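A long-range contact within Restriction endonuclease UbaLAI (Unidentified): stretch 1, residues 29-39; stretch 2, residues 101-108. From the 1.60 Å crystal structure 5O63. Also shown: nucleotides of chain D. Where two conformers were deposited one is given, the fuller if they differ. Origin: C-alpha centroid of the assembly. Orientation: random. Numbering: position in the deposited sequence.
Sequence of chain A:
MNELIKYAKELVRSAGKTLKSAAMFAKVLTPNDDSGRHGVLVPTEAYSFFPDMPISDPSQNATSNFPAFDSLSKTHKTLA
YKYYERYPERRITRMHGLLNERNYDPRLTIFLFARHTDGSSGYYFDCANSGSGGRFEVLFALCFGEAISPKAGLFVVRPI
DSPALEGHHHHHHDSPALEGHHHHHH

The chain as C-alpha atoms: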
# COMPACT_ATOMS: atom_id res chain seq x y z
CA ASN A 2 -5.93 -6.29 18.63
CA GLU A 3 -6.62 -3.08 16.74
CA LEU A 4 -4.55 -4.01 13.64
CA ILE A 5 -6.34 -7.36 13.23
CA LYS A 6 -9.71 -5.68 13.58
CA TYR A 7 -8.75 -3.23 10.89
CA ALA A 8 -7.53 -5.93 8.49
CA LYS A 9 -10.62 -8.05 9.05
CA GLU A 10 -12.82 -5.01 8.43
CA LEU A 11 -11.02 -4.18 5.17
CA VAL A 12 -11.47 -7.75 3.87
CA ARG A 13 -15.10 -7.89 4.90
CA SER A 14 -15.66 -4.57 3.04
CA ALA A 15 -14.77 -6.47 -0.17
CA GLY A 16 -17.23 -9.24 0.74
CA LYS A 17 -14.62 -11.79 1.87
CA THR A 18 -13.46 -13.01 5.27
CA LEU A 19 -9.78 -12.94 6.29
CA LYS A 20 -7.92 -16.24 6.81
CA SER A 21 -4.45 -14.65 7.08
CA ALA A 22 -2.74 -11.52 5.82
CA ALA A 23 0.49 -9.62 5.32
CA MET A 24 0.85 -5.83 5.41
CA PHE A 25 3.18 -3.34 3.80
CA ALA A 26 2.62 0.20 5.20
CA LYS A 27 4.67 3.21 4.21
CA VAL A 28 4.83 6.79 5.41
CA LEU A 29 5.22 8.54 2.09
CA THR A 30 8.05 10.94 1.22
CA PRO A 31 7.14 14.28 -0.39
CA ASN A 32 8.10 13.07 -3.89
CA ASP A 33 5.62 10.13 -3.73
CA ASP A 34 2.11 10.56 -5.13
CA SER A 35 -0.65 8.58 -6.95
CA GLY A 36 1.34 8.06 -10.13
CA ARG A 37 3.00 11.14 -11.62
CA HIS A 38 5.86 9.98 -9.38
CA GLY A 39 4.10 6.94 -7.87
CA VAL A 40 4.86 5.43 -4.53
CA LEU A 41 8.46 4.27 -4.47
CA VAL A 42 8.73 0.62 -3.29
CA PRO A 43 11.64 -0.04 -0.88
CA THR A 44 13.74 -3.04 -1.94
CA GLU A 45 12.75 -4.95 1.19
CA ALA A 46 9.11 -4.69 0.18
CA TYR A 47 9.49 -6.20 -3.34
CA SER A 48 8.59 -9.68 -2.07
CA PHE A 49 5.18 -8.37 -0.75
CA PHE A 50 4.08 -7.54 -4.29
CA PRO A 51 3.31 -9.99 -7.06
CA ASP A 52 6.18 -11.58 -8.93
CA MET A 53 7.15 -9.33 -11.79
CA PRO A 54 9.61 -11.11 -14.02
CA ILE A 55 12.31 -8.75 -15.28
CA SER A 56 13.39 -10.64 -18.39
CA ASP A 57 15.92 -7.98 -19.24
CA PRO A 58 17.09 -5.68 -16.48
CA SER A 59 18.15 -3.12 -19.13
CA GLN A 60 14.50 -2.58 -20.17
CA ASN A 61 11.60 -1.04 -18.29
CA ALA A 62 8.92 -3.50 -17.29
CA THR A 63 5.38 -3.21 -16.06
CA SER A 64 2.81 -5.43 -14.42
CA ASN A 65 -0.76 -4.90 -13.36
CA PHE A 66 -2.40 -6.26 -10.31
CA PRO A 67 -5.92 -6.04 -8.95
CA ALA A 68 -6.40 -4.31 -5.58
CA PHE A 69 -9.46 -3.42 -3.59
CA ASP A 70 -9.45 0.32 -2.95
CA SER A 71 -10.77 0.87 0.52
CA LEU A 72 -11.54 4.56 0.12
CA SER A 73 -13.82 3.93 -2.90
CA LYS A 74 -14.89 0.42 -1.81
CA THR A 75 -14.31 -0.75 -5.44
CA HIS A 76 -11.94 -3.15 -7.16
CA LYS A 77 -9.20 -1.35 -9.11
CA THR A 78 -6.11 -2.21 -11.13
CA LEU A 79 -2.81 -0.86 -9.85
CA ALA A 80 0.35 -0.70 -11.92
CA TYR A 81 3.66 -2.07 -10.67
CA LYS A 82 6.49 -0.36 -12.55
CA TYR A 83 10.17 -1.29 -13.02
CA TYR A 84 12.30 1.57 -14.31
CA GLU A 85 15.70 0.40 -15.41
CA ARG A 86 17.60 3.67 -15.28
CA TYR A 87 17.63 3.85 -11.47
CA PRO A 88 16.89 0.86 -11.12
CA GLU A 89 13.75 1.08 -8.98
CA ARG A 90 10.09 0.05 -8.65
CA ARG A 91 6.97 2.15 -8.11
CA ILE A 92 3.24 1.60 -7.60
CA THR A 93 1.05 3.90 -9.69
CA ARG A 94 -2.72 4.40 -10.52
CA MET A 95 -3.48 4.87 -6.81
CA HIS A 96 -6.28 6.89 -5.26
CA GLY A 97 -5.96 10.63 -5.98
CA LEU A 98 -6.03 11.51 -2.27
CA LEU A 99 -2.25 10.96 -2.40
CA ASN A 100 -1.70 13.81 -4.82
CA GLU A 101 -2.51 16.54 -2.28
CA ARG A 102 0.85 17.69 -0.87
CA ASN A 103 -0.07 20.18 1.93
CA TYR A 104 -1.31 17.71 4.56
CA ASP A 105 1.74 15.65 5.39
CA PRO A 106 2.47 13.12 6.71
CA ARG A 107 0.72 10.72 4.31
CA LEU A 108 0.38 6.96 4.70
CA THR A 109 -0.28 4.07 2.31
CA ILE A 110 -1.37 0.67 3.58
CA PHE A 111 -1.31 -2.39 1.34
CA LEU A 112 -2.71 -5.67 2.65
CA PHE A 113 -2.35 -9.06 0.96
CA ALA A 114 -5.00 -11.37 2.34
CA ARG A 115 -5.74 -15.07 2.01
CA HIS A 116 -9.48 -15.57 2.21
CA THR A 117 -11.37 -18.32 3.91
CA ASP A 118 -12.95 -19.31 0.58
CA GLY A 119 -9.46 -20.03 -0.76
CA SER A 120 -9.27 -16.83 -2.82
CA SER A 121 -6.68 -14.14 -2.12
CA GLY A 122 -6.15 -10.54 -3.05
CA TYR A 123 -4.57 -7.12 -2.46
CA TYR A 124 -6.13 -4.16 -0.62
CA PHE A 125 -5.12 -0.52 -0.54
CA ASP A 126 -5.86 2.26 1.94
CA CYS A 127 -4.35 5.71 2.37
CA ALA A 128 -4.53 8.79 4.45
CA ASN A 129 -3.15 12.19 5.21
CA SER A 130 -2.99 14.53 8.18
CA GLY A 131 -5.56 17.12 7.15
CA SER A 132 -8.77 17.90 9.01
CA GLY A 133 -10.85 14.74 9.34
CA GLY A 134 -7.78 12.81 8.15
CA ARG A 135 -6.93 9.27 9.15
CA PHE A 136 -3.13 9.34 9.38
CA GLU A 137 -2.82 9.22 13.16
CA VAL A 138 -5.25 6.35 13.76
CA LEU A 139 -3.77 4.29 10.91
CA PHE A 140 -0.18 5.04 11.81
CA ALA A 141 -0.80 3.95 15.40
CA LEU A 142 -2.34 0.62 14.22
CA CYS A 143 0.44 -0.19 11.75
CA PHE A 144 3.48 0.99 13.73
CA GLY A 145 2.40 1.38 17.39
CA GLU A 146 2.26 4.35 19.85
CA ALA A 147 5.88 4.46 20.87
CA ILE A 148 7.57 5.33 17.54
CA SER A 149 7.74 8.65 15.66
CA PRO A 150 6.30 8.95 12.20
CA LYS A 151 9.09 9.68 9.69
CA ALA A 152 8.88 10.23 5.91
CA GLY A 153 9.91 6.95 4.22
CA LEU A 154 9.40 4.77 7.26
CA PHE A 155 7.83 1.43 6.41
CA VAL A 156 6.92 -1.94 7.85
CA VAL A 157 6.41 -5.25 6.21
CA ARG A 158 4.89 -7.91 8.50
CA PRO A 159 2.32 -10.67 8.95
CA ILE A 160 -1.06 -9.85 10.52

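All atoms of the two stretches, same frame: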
# COMPACT_ATOMS: atom_id res chain seq x y z
N LEU A 29 4.71 8.09 3.39
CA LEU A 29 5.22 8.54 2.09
C LEU A 29 6.32 9.58 2.29
O LEU A 29 6.39 10.24 3.36
CB LEU A 29 4.12 9.16 1.21
CG LEU A 29 3.00 8.13 0.89
CD1 LEU A 29 2.17 8.85 -0.23
CD2 LEU A 29 3.59 6.80 0.49
N THR A 30 7.14 9.77 1.25
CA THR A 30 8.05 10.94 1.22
C THR A 30 7.42 11.98 0.31
O THR A 30 6.51 11.60 -0.51
CB THR A 30 9.48 10.60 0.69
OG1 THR A 30 9.47 10.45 -0.74
CG2 THR A 30 10.00 9.25 1.28
N PRO A 31 7.84 13.22 0.35
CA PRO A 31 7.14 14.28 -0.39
C PRO A 31 7.11 13.98 -1.88
O PRO A 31 6.09 14.34 -2.55
CB PRO A 31 7.95 15.54 -0.07
CG PRO A 31 8.33 15.27 1.46
CD PRO A 31 8.74 13.81 1.39
N ASN A 32 8.14 13.32 -2.41
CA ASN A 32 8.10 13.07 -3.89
C ASN A 32 7.04 12.08 -4.28
O ASN A 32 6.59 12.13 -5.45
CB ASN A 32 9.43 12.52 -4.40
CG ASN A 32 9.67 12.90 -5.87
OD1 ASN A 32 9.61 14.06 -6.21
ND2 ASN A 32 9.88 11.89 -6.70
N ASP A 33 6.64 11.18 -3.38
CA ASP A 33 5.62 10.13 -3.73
C ASP A 33 4.29 10.75 -4.01
O ASP A 33 3.93 11.76 -3.42
CB ASP A 33 5.48 9.19 -2.54
CG ASP A 33 6.64 8.22 -2.33
OD1 ASP A 33 7.32 7.78 -3.26
OD2 ASP A 33 6.78 7.85 -1.09
N ASP A 34 3.49 10.14 -4.93
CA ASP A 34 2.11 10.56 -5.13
C ASP A 34 1.40 9.37 -5.87
O ASP A 34 1.94 8.29 -5.91
CB ASP A 34 2.05 11.87 -5.88
CG ASP A 34 2.76 11.81 -7.23
OD1 ASP A 34 2.76 10.76 -7.92
OD2 ASP A 34 3.48 12.80 -7.55
N SER A 35 0.21 9.66 -6.41
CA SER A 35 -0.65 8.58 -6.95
C SER A 35 -0.10 7.94 -8.21
O SER A 35 -0.50 6.81 -8.57
CB SER A 35 -2.04 9.16 -7.24
OG SER A 35 -2.55 9.82 -6.11
N GLY A 36 0.80 8.63 -8.92
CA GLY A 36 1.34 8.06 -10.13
C GLY A 36 2.20 8.96 -11.04
O GLY A 36 3.01 8.42 -11.80
N ARG A 37 2.07 10.28 -10.92
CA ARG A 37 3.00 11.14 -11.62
C ARG A 37 4.44 10.75 -11.21
O ARG A 37 5.29 10.50 -12.06
CB ARG A 37 2.70 12.63 -11.27
CG ARG A 37 3.30 13.62 -12.32
CD ARG A 37 4.78 13.88 -12.09
NE ARG A 37 5.26 15.01 -12.94
CZ ARG A 37 5.34 16.29 -12.54
NH1 ARG A 37 5.01 16.63 -11.28
NH2 ARG A 37 5.74 17.25 -13.40
N HIS A 38 4.67 10.60 -9.90
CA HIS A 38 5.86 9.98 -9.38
C HIS A 38 5.66 8.60 -8.78
O HIS A 38 6.64 7.84 -8.65
CB HIS A 38 6.46 10.87 -8.26
CG HIS A 38 6.91 12.19 -8.77
ND1 HIS A 38 7.04 13.28 -7.92
CD2 HIS A 38 7.26 12.62 -10.01
CE1 HIS A 38 7.47 14.32 -8.62
NE2 HIS A 38 7.62 13.95 -9.89
N GLY A 39 4.40 8.27 -8.44
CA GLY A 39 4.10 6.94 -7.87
C GLY A 39 4.54 6.86 -6.42
O GLY A 39 5.07 7.84 -5.87
N GLU A 101 -2.47 15.30 -3.02
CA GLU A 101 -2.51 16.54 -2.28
C GLU A 101 -1.30 16.63 -1.36
O GLU A 101 -1.17 15.81 -0.49
CB GLU A 101 -3.82 16.63 -1.48
CG GLU A 101 -5.02 17.06 -2.36
CD GLU A 101 -5.08 18.54 -2.69
OE1 GLU A 101 -4.42 19.35 -2.01
OE2 GLU A 101 -5.82 18.91 -3.64
N ARG A 102 -0.45 17.63 -1.55
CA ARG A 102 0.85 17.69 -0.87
C ARG A 102 0.91 18.53 0.43
O ARG A 102 1.95 18.51 1.09
CB ARG A 102 1.92 18.26 -1.84
CG ARG A 102 2.24 17.36 -3.03
CD ARG A 102 2.68 15.94 -2.54
NE ARG A 102 3.65 15.26 -3.42
CZ ARG A 102 3.48 15.00 -4.74
NH1 ARG A 102 2.33 15.38 -5.44
NH2 ARG A 102 4.48 14.38 -5.39
N ASN A 103 -0.15 19.23 0.79
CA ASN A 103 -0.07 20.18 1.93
C ASN A 103 -0.55 19.64 3.29
O ASN A 103 -0.85 20.42 4.21
CB ASN A 103 -0.90 21.41 1.57
CG ASN A 103 -0.26 22.23 0.48
OD1 ASN A 103 0.94 22.52 0.54
ND2 ASN A 103 -1.03 22.57 -0.54
N TYR A 104 -0.68 18.32 3.39
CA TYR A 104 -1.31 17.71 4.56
C TYR A 104 -0.47 16.59 5.05
O TYR A 104 -0.99 15.54 5.51
CB TYR A 104 -2.73 17.21 4.22
CG TYR A 104 -3.54 18.38 3.76
CD1 TYR A 104 -3.72 18.62 2.41
CD2 TYR A 104 -4.05 19.30 4.67
CE1 TYR A 104 -4.43 19.76 1.97
CE2 TYR A 104 -4.76 20.42 4.25
CZ TYR A 104 -4.95 20.64 2.90
OH TYR A 104 -5.64 21.75 2.48
N ASP A 105 0.85 16.75 4.95
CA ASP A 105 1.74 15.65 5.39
C ASP A 105 1.74 15.51 6.92
O ASP A 105 1.51 16.52 7.62
CB ASP A 105 3.16 15.89 4.90
CG ASP A 105 3.37 15.53 3.42
OD1 ASP A 105 4.51 15.71 2.93
OD2 ASP A 105 2.42 14.99 2.77
N PRO A 106 2.05 14.32 7.45
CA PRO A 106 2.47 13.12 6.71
C PRO A 106 1.28 12.38 6.07
O PRO A 106 0.11 12.51 6.46
CB PRO A 106 3.10 12.23 7.78
CG PRO A 106 2.36 12.67 9.08
CD PRO A 106 2.30 14.18 8.92
N ARG A 107 1.65 11.60 5.06
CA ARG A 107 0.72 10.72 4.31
C ARG A 107 1.11 9.28 4.52
O ARG A 107 2.29 8.99 4.74
CB ARG A 107 0.78 11.04 2.82
CG ARG A 107 0.18 12.39 2.45
CD ARG A 107 0.48 12.77 0.96
NE ARG A 107 1.95 12.93 0.74
CZ ARG A 107 2.57 12.67 -0.40
NH1 ARG A 107 1.87 12.32 -1.54
NH2 ARG A 107 3.90 12.81 -0.50
N LEU A 108 0.13 8.37 4.47
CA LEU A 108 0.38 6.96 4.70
C LEU A 108 -0.27 6.16 3.55
O LEU A 108 -1.36 6.50 3.13
CB LEU A 108 -0.23 6.52 6.07
CG LEU A 108 0.02 5.10 6.52
CD1 LEU A 108 1.50 4.90 6.92
CD2 LEU A 108 -0.93 4.70 7.73
P DG D 6 11.02 21.04 -10.53
OP1 DG D 6 11.79 22.29 -10.72
OP2 DG D 6 9.76 21.00 -9.76
O5' DG D 6 10.66 20.42 -11.97
C5' DG D 6 11.59 20.38 -13.01
C4' DG D 6 10.95 19.76 -14.24
O4' DG D 6 10.86 18.32 -14.00
C3' DG D 6 9.52 20.23 -14.52
O3' DG D 6 9.34 20.28 -15.91
C2' DG D 6 8.69 19.02 -14.03
C1' DG D 6 9.62 17.88 -14.42
N9 DG D 6 9.26 16.65 -13.76
C8 DG D 6 8.79 16.47 -12.46
N7 DG D 6 8.44 15.22 -12.21
C5 DG D 6 8.70 14.54 -13.41
C6 DG D 6 8.45 13.20 -13.77
O6 DG D 6 7.96 12.28 -13.05
N1 DG D 6 8.81 12.92 -15.08
C2 DG D 6 9.36 13.86 -15.95
N2 DG D 6 9.67 13.41 -17.17
N3 DG D 6 9.57 15.15 -15.64
C4 DG D 6 9.20 15.42 -14.38
P DC D 4 12.02 13.31 -0.99
OP1 DC D 4 11.99 14.27 0.17
OP2 DC D 4 10.70 12.64 -1.39
O5' DC D 4 12.53 14.02 -2.30
C5' DC D 4 13.81 14.82 -2.21
C4' DC D 4 14.14 15.40 -3.54
O4' DC D 4 14.43 14.35 -4.48
C3' DC D 4 12.96 16.19 -4.15
O3' DC D 4 13.40 17.54 -4.39
C2' DC D 4 12.68 15.47 -5.49
C1' DC D 4 14.05 14.77 -5.72
N1 DC D 4 13.92 13.58 -6.56
C2 DC D 4 14.34 13.64 -7.91
O2 DC D 4 14.92 14.68 -8.35
N3 DC D 4 14.17 12.53 -8.69
C4 DC D 4 13.57 11.43 -8.20
N4 DC D 4 13.39 10.39 -9.05
C5 DC D 4 13.11 11.34 -6.82
C6 DC D 4 13.28 12.45 -6.06
P DA D 5 12.33 18.68 -4.81
OP1 DA D 5 13.01 20.00 -4.55
OP2 DA D 5 10.99 18.41 -4.24
O5' DA D 5 12.17 18.48 -6.39
C5' DA D 5 13.31 18.68 -7.22
C4' DA D 5 13.01 18.25 -8.63
O4' DA D 5 12.79 16.84 -8.65
C3' DA D 5 11.74 18.82 -9.24
O3' DA D 5 12.10 19.99 -9.97
C2' DA D 5 11.25 17.64 -10.15
C1' DA D 5 12.31 16.56 -9.93
N9 DA D 5 11.76 15.20 -9.94
C8 DA D 5 11.21 14.50 -8.87
N7 DA D 5 10.85 13.29 -9.19
C5 DA D 5 11.16 13.19 -10.55
C6 DA D 5 10.98 12.15 -11.50
N6 DA D 5 10.44 10.95 -11.22
N1 DA D 5 11.43 12.39 -12.77
C2 DA D 5 11.97 13.57 -13.04
N3 DA D 5 12.20 14.63 -12.24
C4 DA D 5 11.78 14.35 -10.98
O HOH W 1 4.56 11.79 4.58
O HOH W 2 5.17 13.18 2.08

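Neither stretch forms a regular helix through this contact; stretch 1 folds into a type I beta turn from Thr30 to Asp33, closed by Asp33 N to Thr30 O at 2.9 Å. The backbones approach most closely at Leu29 and Arg107, whose CA atoms lie 5.5 Å apart, and Leu29 N donates to Arg107 O (2.9 Å, 160°). Water 1 extends this link, donating to Leu29 O (2.7 Å) and accepting from Arg107 N (3.0 Å).

Beyond that point, two arginines of stretch 2 read the carbonyls of the turn. The contact buries 397 Å² over both sides, most of it from Arg107 (107 Å²), Leu29 (76 Å²) and Arg102 (76 Å²). Arg107 NH1 and NH2 both donate to Asp33 O (2.8 and 3.1 Å). Leu29 suits its place because apolar CD1 packs on one guanidinium face, 3.7 Å from Arg107 NH1, leaving the polar edge free for Asp33 O. Asp105 OD2 holds Arg107 NE in a salt bridge at 2.9 Å. Arg102 leaves its backbone sideways, but its m, m, t chain brings NE to Pro31 O (2.7 Å, 170°). Its NH2 forms a salt bridge with Asp34 OD2 (2.9 Å). Buried Asp34 also uses OD1 to accept from Gly36 N, His38 N and Gly39 N (3.1, 2.8 and 3.0 Å), so one carboxylate joins its own loop to Arg102.

Stretch 1 meets DNA from the turn and from the loop after it: Asn32 ND2 donates to DA5 N7 (3.0 Å) and His38 NE2 to DG6 N7 (2.8 Å).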